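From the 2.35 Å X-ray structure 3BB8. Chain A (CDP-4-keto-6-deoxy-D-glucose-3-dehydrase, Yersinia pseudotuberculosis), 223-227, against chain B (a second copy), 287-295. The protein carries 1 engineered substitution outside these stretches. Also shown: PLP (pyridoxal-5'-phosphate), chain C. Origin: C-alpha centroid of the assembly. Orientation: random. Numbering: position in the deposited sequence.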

# COMPACT_ATOMS: atom_id res chain seq x y z
N THR A 223 8.89 7.47 12.06
CA THR A 223 8.72 7.22 10.63
C THR A 223 9.42 6.01 10.01
O THR A 223 10.39 5.47 10.54
CB THR A 223 9.17 8.46 9.85
OG1 THR A 223 8.89 8.30 8.46
CG2 THR A 223 10.66 8.67 10.04
N MET A 224 8.90 5.58 8.86
CA MET A 224 9.59 4.59 8.03
C MET A 224 9.76 5.07 6.59
O MET A 224 9.92 4.26 5.68
CB MET A 224 8.75 3.32 7.90
CG MET A 224 8.50 2.60 9.21
SD MET A 224 7.65 1.03 9.00
CE MET A 224 7.03 0.75 10.65
N GLY A 225 9.72 6.38 6.39
CA GLY A 225 9.26 6.95 5.14
C GLY A 225 7.78 6.85 4.85
O GLY A 225 7.05 7.84 4.92
N GLU A 226 7.33 5.64 4.52
CA GLU A 226 5.92 5.40 4.26
C GLU A 226 5.66 4.11 5.02
O GLU A 226 6.46 3.17 4.94
CB GLU A 226 5.64 5.19 2.77
CG GLU A 226 5.87 6.42 1.91
CD GLU A 226 4.71 7.42 1.92
OE1 GLU A 226 3.74 7.24 2.69
OE2 GLU A 226 4.79 8.40 1.15
N GLY A 227 4.57 4.07 5.79
CA GLY A 227 4.24 2.89 6.55
C GLY A 227 3.22 3.21 7.61
O GLY A 227 2.98 4.39 7.91
N1 PLP C . -5.40 10.03 9.54
C2 PLP C . -4.80 11.16 10.08
C2A PLP C . -5.57 11.94 11.13
C3 PLP C . -3.49 11.53 9.65
O3 PLP C . -2.86 12.62 10.15
C4 PLP C . -2.79 10.74 8.65
C4A PLP C . -1.34 11.18 8.24
C5 PLP C . -3.47 9.59 8.12
C6 PLP C . -4.80 9.27 8.61
C5A PLP C . -2.96 8.63 7.09
O4P PLP C . -1.62 8.40 7.16
P PLP C . -0.63 8.31 5.90
O1P PLP C . 0.60 7.58 6.41
O2P PLP C . -0.28 9.86 5.51
O3P PLP C . -1.32 7.59 4.74
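Chain B (287-295) YNLKITDMQ

This is a small, loop-on-loop contact between two copies of one protein, built on a single salt bridge at A:Glu226 and a patch of methyl packing around B:Thr292, with 253 Å² covered in all. Chain A contributes five residues without regular helix or strand. Chain B approaches as an extended loop from B:Tyr287 through B:Thr292, its phi values between about -100° and -132°, and then turns into a helix that begins at B:Asp293 and continues beyond the stretch. The CA atoms come nearest at A:Gly225 CA and B:Thr292 CA, 5.8 Å apart, and no backbone hydrogen bond joins the chains; the contacts run side chain to side chain or side chain to backbone. Their order is opposite along the two chains: A:Met224 meets B:Thr292 and B:Met294, while A:Glu226 reaches back to B:Asn288, B:Lys290 and B:Ile291.

A:Glu226 is the centre of the contact. Its CA-to-CB bond points toward chain B, and chi1 and chi2 both in m, with chi3 near 0°, carry the carboxylate to the loop. There B:Lys290 NZ donates to A:Glu226 OE2 at 2.7 Å, closing the salt bridge. B:Lys290 starts sideways; its chi3 lies between wells at -93° and chi4 is p. B:Asn288, whose CB points toward chain A, also lies beside the carboxylate and reaches the PLP phosphate, so the cofactor sits next to this polar cluster. Farther back along the glutamate, A:Glu226 CG rests 3.4 Å from B:Ile291 O, while the side chain of B:Ile291 itself sets off away from chain A.

The second element is methyl groups packed against chain A's backbone. B:Thr292 CG2 packs 3.5 Å from A:Met224 O, 3.6 Å from A:Glu226 N and 4.1 Å from A:Glu226 CB, and B:Met294 CE adds a contact at 3.7 Å to A:Met224 O. While the threonine's methyl faces chain A, its hydroxyl is engaged within its own chain: as N-cap, B:Thr292 OG1 accepts a weak bond from B:Gln295 N at 3.4 Å and donates to B:Gln295 OE1 at 2.8 Å. B:Thr292 N gives to the same B:Gln295 OE1, also at 2.8 Å, tying the loop to the first turn of the helix.

Glycine lets chain A come this close. A CB on A:Gly225 would point toward chain B and lie just 3.2 Å from B:Thr292 CG2, and the positive phi of 71° favours glycine on its own. Before it, A:Thr223 OG1 accepts from A:Gly225 N at 2.9 Å, helping to hold the bend. The rule to read is economical: one charged pair, two methyls and one bare CA.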

# COMPACT_ATOMS: atom_id res chain seq x y z
N TYR B 287 -6.31 7.09 -1.59
CA TYR B 287 -5.62 6.19 -0.66
C TYR B 287 -4.23 6.79 -0.48
O TYR B 287 -3.95 7.89 -0.95
CB TYR B 287 -5.41 4.79 -1.28
CG TYR B 287 -6.63 4.07 -1.79
CD1 TYR B 287 -7.16 4.33 -3.05
CD2 TYR B 287 -7.27 3.10 -1.01
CE1 TYR B 287 -8.29 3.67 -3.52
CE2 TYR B 287 -8.40 2.43 -1.47
CZ TYR B 287 -8.91 2.72 -2.72
OH TYR B 287 -10.03 2.07 -3.16
N ASN B 288 -3.36 6.07 0.22
CA ASN B 288 -1.96 6.45 0.32
C ASN B 288 -1.27 5.15 -0.01
O ASN B 288 -1.09 4.28 0.84
CB ASN B 288 -1.52 6.92 1.70
CG ASN B 288 -0.04 7.31 1.72
OD1 ASN B 288 0.49 7.76 2.73
ND2 ASN B 288 0.63 7.14 0.58
N LEU B 289 -0.93 5.00 -1.28
CA LEU B 289 -0.29 3.80 -1.77
C LEU B 289 1.09 4.09 -2.36
O LEU B 289 1.42 3.64 -3.45
CB LEU B 289 -1.20 3.12 -2.80
CG LEU B 289 -2.50 2.63 -2.15
CD1 LEU B 289 -3.53 2.26 -3.20
CD2 LEU B 289 -2.18 1.44 -1.26
N LYS B 290 1.89 4.86 -1.62
CA LYS B 290 3.23 5.20 -2.07
C LYS B 290 4.26 4.30 -1.41
O LYS B 290 3.98 3.65 -0.40
CB LYS B 290 3.54 6.67 -1.76
CG LYS B 290 2.74 7.66 -2.60
CD LYS B 290 3.19 9.10 -2.38
CE LYS B 290 2.38 9.80 -1.30
NZ LYS B 290 2.49 9.15 0.04
N ILE B 291 5.45 4.27 -1.99
CA ILE B 291 6.54 3.46 -1.47
C ILE B 291 7.67 4.35 -0.96
O ILE B 291 7.55 5.58 -0.96
CB ILE B 291 7.12 2.53 -2.55
CG1 ILE B 291 7.68 3.36 -3.71
CG2 ILE B 291 6.03 1.61 -3.05
CD1 ILE B 291 8.55 2.56 -4.67
N THR B 292 8.75 3.72 -0.52
CA THR B 292 9.92 4.42 -0.01
C THR B 292 11.03 4.39 -1.06
O THR B 292 10.99 3.58 -1.99
CB THR B 292 10.46 3.76 1.28
OG1 THR B 292 11.02 2.48 0.96
CG2 THR B 292 9.36 3.59 2.31
N ASP B 293 12.02 5.27 -0.92
CA ASP B 293 13.11 5.32 -1.88
C ASP B 293 14.05 4.12 -1.68
O ASP B 293 14.88 3.83 -2.55
CB ASP B 293 13.86 6.66 -1.74
CG ASP B 293 14.22 7.28 -3.10
OD1 ASP B 293 13.37 7.27 -4.02
OD2 ASP B 293 15.34 7.80 -3.24
N MET B 294 13.94 3.44 -0.55
CA MET B 294 14.75 2.25 -0.30
C MET B 294 14.28 1.17 -1.29
O MET B 294 15.08 0.50 -1.95
CB MET B 294 14.56 1.73 1.13
CG MET B 294 15.15 2.61 2.21
SD MET B 294 14.11 4.00 2.70
CE MET B 294 13.08 3.23 3.95
N GLN B 295 12.96 1.03 -1.40
CA GLN B 295 12.37 0.06 -2.31
C GLN B 295 12.70 0.47 -3.73
O GLN B 295 12.98 -0.38 -4.58
CB GLN B 295 10.85 0.02 -2.12
CG GLN B 295 10.40 -0.55 -0.79
CD GLN B 295 9.00 -0.10 -0.39
OE1 GLN B 295 8.81 0.98 0.19
NE2 GLN B 295 8.00 -0.92 -0.71